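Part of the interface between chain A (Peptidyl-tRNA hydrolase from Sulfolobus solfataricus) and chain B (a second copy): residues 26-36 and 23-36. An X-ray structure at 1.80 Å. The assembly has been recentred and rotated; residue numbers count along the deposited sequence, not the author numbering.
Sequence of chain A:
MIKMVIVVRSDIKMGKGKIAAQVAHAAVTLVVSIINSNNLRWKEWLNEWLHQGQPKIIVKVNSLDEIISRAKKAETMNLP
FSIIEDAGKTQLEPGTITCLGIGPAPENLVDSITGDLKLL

Chain A 26-36: AAVTLVVSIIN
Chain B (23-36) VAHAAVTLVVSIIN

What fills the centre of the contact? V28(A) and V28(B) lie side by side with their CA atoms 5.7 Å apart; each CA-to-CB bond points sideways, with chi1 t (173° and 171°), and their CG2 atoms meet at 4.5 Å. Each valine also reaches an alanine: V28(A) CG2 lies 3.8 Å from A27(B) CB, and A27(A) CB lies 3.8 Å from V28(B) CG2. A27(A) CB also touches A24(B) CB at 4.2 Å, their CA atoms being 6.3 Å apart.

How do the helices run past this point? Residues 26-35 of chain A and 23-35 of chain B are helical, with phi/psi near -63/-44 and i to i+4 backbone hydrogen bonds, such as V32(A) N to V28(A) O and V32(B) N to V28(B) O, both 2.9 Å. The axes approach to 9.1 Å and cross at -30°, their N-to-C directions roughly parallel. Toward the C-terminal end they diverge, so the CA atoms of I35(A) and I35(B) stand 9.5 Å apart.

What bridges the widening gap? Valine pairs continue the packing, nearly symmetrically, and the longer isoleucines span the widest separation. V28(A) CG1 packs 4.0 Å from V31(B) CG2, and V31(A) CG2 lies 4.1 Å from V28(B) CG1. Next, V31(A) CG1 meets V32(B) CG2 at 4.2 Å and V32(A) CG2 meets V31(B) CG1 at 4.1 Å; all four valines at 31 and 32 are t. Finally, the CA-to-CB bonds of I35(A) and I35(B) point toward the other helix, both side chains are m,t, and their CD1 atoms lie 3.6 Å apart.

Does any polar group join the chains? No hydrogen bond crosses. S33(A) OG instead donates to L30(A) O at 2.6 Å and S33(B) OG to L30(B) O at 2.7 Å, both serines p. Beyond the isoleucines, exposed N36(A) and N36(B), both m, leave the helices without making contact.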

# COMPACT_ATOMS: atom_id res chain seq x y z
N ALA A 26 0.73 1.54 -5.68
CA ALA A 26 -0.25 2.50 -6.16
C ALA A 26 -0.63 3.49 -5.07
O ALA A 26 -0.71 4.69 -5.32
CB ALA A 26 -1.50 1.77 -6.66
N ALA A 27 -0.86 2.99 -3.85
CA ALA A 27 -1.25 3.85 -2.74
C ALA A 27 -0.17 4.84 -2.31
O ALA A 27 -0.46 6.02 -2.10
CB ALA A 27 -1.68 3.00 -1.55
N VAL A 28 1.06 4.36 -2.19
CA VAL A 28 2.16 5.24 -1.78
C VAL A 28 2.44 6.31 -2.82
O VAL A 28 2.65 7.48 -2.48
CB VAL A 28 3.44 4.43 -1.50
CG1 VAL A 28 4.62 5.37 -1.24
CG2 VAL A 28 3.23 3.52 -0.29
N THR A 29 2.45 5.92 -4.09
CA THR A 29 2.70 6.89 -5.16
C THR A 29 1.64 7.99 -5.14
O THR A 29 1.96 9.16 -5.32
CB THR A 29 2.73 6.18 -6.53
OG1 THR A 29 3.88 5.32 -6.58
CG2 THR A 29 2.83 7.20 -7.66
N LEU A 30 0.38 7.62 -4.91
CA LEU A 30 -0.69 8.61 -4.85
C LEU A 30 -0.45 9.60 -3.70
O LEU A 30 -0.43 10.81 -3.91
CB LEU A 30 -2.05 7.93 -4.63
CG LEU A 30 -2.77 7.36 -5.85
CD1 LEU A 30 -4.01 6.59 -5.38
CD2 LEU A 30 -3.17 8.49 -6.79
N VAL A 31 -0.27 9.07 -2.50
CA VAL A 31 -0.05 9.89 -1.32
C VAL A 31 1.15 10.84 -1.47
O VAL A 31 1.05 12.03 -1.18
CB VAL A 31 0.12 9.00 -0.06
CG1 VAL A 31 0.58 9.81 1.13
CG2 VAL A 31 -1.21 8.32 0.26
N VAL A 32 2.28 10.31 -1.95
CA VAL A 32 3.46 11.15 -2.13
C VAL A 32 3.25 12.22 -3.22
O VAL A 32 3.71 13.36 -3.07
CB VAL A 32 4.70 10.29 -2.45
CG1 VAL A 32 5.89 11.18 -2.80
CG2 VAL A 32 5.04 9.42 -1.24
N SER A 33 2.55 11.86 -4.29
CA SER A 33 2.31 12.82 -5.37
C SER A 33 1.42 13.97 -4.88
O SER A 33 1.58 15.12 -5.31
CB SER A 33 1.64 12.12 -6.56
OG SER A 33 0.31 11.76 -6.26
N ILE A 34 0.49 13.66 -3.99
CA ILE A 34 -0.41 14.67 -3.44
C ILE A 34 0.34 15.60 -2.49
O ILE A 34 0.21 16.82 -2.55
CB ILE A 34 -1.58 14.01 -2.70
CG1 ILE A 34 -2.47 13.28 -3.72
CG2 ILE A 34 -2.37 15.04 -1.90
CD1 ILE A 34 -3.53 12.40 -3.08
N ILE A 35 1.14 15.01 -1.60
CA ILE A 35 1.92 15.79 -0.65
C ILE A 35 2.89 16.73 -1.36
O ILE A 35 3.11 17.86 -0.92
CB ILE A 35 2.70 14.85 0.30
CG1 ILE A 35 1.72 14.12 1.21
CG2 ILE A 35 3.70 15.65 1.13
CD1 ILE A 35 2.36 13.03 2.06
N ASN A 36 3.47 16.25 -2.46
CA ASN A 36 4.42 17.05 -3.23
C ASN A 36 3.75 18.02 -4.20
O ASN A 36 4.43 18.80 -4.87
CB ASN A 36 5.36 16.14 -4.03
CG ASN A 36 6.34 15.39 -3.14
OD1 ASN A 36 6.61 15.80 -2.01
ND2 ASN A 36 6.90 14.30 -3.66
N VAL B 23 -1.77 -4.44 3.58
CA VAL B 23 -0.39 -4.13 3.25
C VAL B 23 -0.27 -2.66 2.84
O VAL B 23 0.67 -1.98 3.24
CB VAL B 23 0.14 -5.05 2.13
CG1 VAL B 23 1.54 -4.61 1.69
CG2 VAL B 23 0.19 -6.49 2.63
N ALA B 24 -1.21 -2.17 2.03
CA ALA B 24 -1.21 -0.78 1.60
C ALA B 24 -1.38 0.14 2.81
O ALA B 24 -0.85 1.25 2.85
CB ALA B 24 -2.33 -0.53 0.58
N HIS B 25 -2.14 -0.33 3.80
CA HIS B 25 -2.39 0.44 5.01
C HIS B 25 -1.06 0.58 5.77
O HIS B 25 -0.72 1.67 6.25
CB HIS B 25 -3.41 -0.29 5.89
CG HIS B 25 -3.99 0.56 6.98
ND1 HIS B 25 -3.54 1.83 7.26
CD2 HIS B 25 -4.99 0.31 7.86
CE1 HIS B 25 -4.24 2.33 8.26
NE2 HIS B 25 -5.13 1.43 8.64
N ALA B 26 -0.30 -0.50 5.87
CA ALA B 26 0.98 -0.46 6.57
C ALA B 26 1.97 0.45 5.85
O ALA B 26 2.66 1.26 6.47
CB ALA B 26 1.57 -1.87 6.69
N ALA B 27 2.02 0.33 4.53
CA ALA B 27 2.94 1.14 3.75
C ALA B 27 2.64 2.63 3.85
O ALA B 27 3.54 3.43 4.08
CB ALA B 27 2.93 0.70 2.28
N VAL B 28 1.37 3.00 3.68
CA VAL B 28 1.01 4.41 3.77
C VAL B 28 1.24 4.97 5.17
O VAL B 28 1.73 6.09 5.32
CB VAL B 28 -0.46 4.65 3.34
CG1 VAL B 28 -0.87 6.10 3.66
CG2 VAL B 28 -0.62 4.39 1.85
N THR B 29 0.88 4.20 6.19
CA THR B 29 1.07 4.65 7.57
C THR B 29 2.54 4.93 7.83
O THR B 29 2.89 5.93 8.46
CB THR B 29 0.53 3.61 8.57
OG1 THR B 29 -0.91 3.59 8.48
CG2 THR B 29 0.93 3.97 10.00
N LEU B 30 3.41 4.06 7.33
CA LEU B 30 4.85 4.25 7.52
C LEU B 30 5.33 5.53 6.86
O LEU B 30 5.99 6.35 7.50
CB LEU B 30 5.62 3.06 6.95
CG LEU B 30 5.59 1.77 7.77
CD1 LEU B 30 6.17 0.64 6.92
CD2 LEU B 30 6.40 1.96 9.06
N VAL B 31 5.01 5.69 5.58
CA VAL B 31 5.43 6.86 4.82
C VAL B 31 4.93 8.16 5.45
O VAL B 31 5.70 9.11 5.63
CB VAL B 31 4.95 6.77 3.36
CG1 VAL B 31 5.27 8.07 2.61
CG2 VAL B 31 5.63 5.59 2.67
N VAL B 32 3.65 8.21 5.77
CA VAL B 32 3.08 9.41 6.38
C VAL B 32 3.76 9.72 7.73
O VAL B 32 4.12 10.87 8.00
CB VAL B 32 1.55 9.27 6.59
CG1 VAL B 32 1.00 10.44 7.39
CG2 VAL B 32 0.85 9.21 5.23
N SER B 33 3.96 8.69 8.55
CA SER B 33 4.58 8.89 9.86
C SER B 33 6.01 9.43 9.75
O SER B 33 6.45 10.22 10.59
CB SER B 33 4.57 7.58 10.67
OG SER B 33 5.49 6.62 10.17
N ILE B 34 6.74 9.01 8.72
CA ILE B 34 8.11 9.48 8.52
C ILE B 34 8.11 10.94 8.05
O ILE B 34 8.89 11.77 8.54
CB ILE B 34 8.84 8.61 7.49
CG1 ILE B 34 9.02 7.19 8.05
CG2 ILE B 34 10.19 9.22 7.15
CD1 ILE B 34 9.59 6.20 7.05
N ILE B 35 7.23 11.26 7.10
CA ILE B 35 7.15 12.62 6.59
C ILE B 35 6.80 13.61 7.70
O ILE B 35 7.33 14.72 7.74
CB ILE B 35 6.10 12.72 5.45
CG1 ILE B 35 6.56 11.88 4.26
CG2 ILE B 35 5.92 14.17 5.03
CD1 ILE B 35 5.55 11.80 3.12
N ASN B 36 5.93 13.20 8.62
CA ASN B 36 5.53 14.07 9.72
C ASN B 36 6.41 14.03 10.96
O ASN B 36 6.14 14.72 11.94
CB ASN B 36 4.08 13.78 10.13
CG ASN B 36 3.09 14.16 9.06
OD1 ASN B 36 3.25 15.18 8.38
ND2 ASN B 36 2.04 13.36 8.91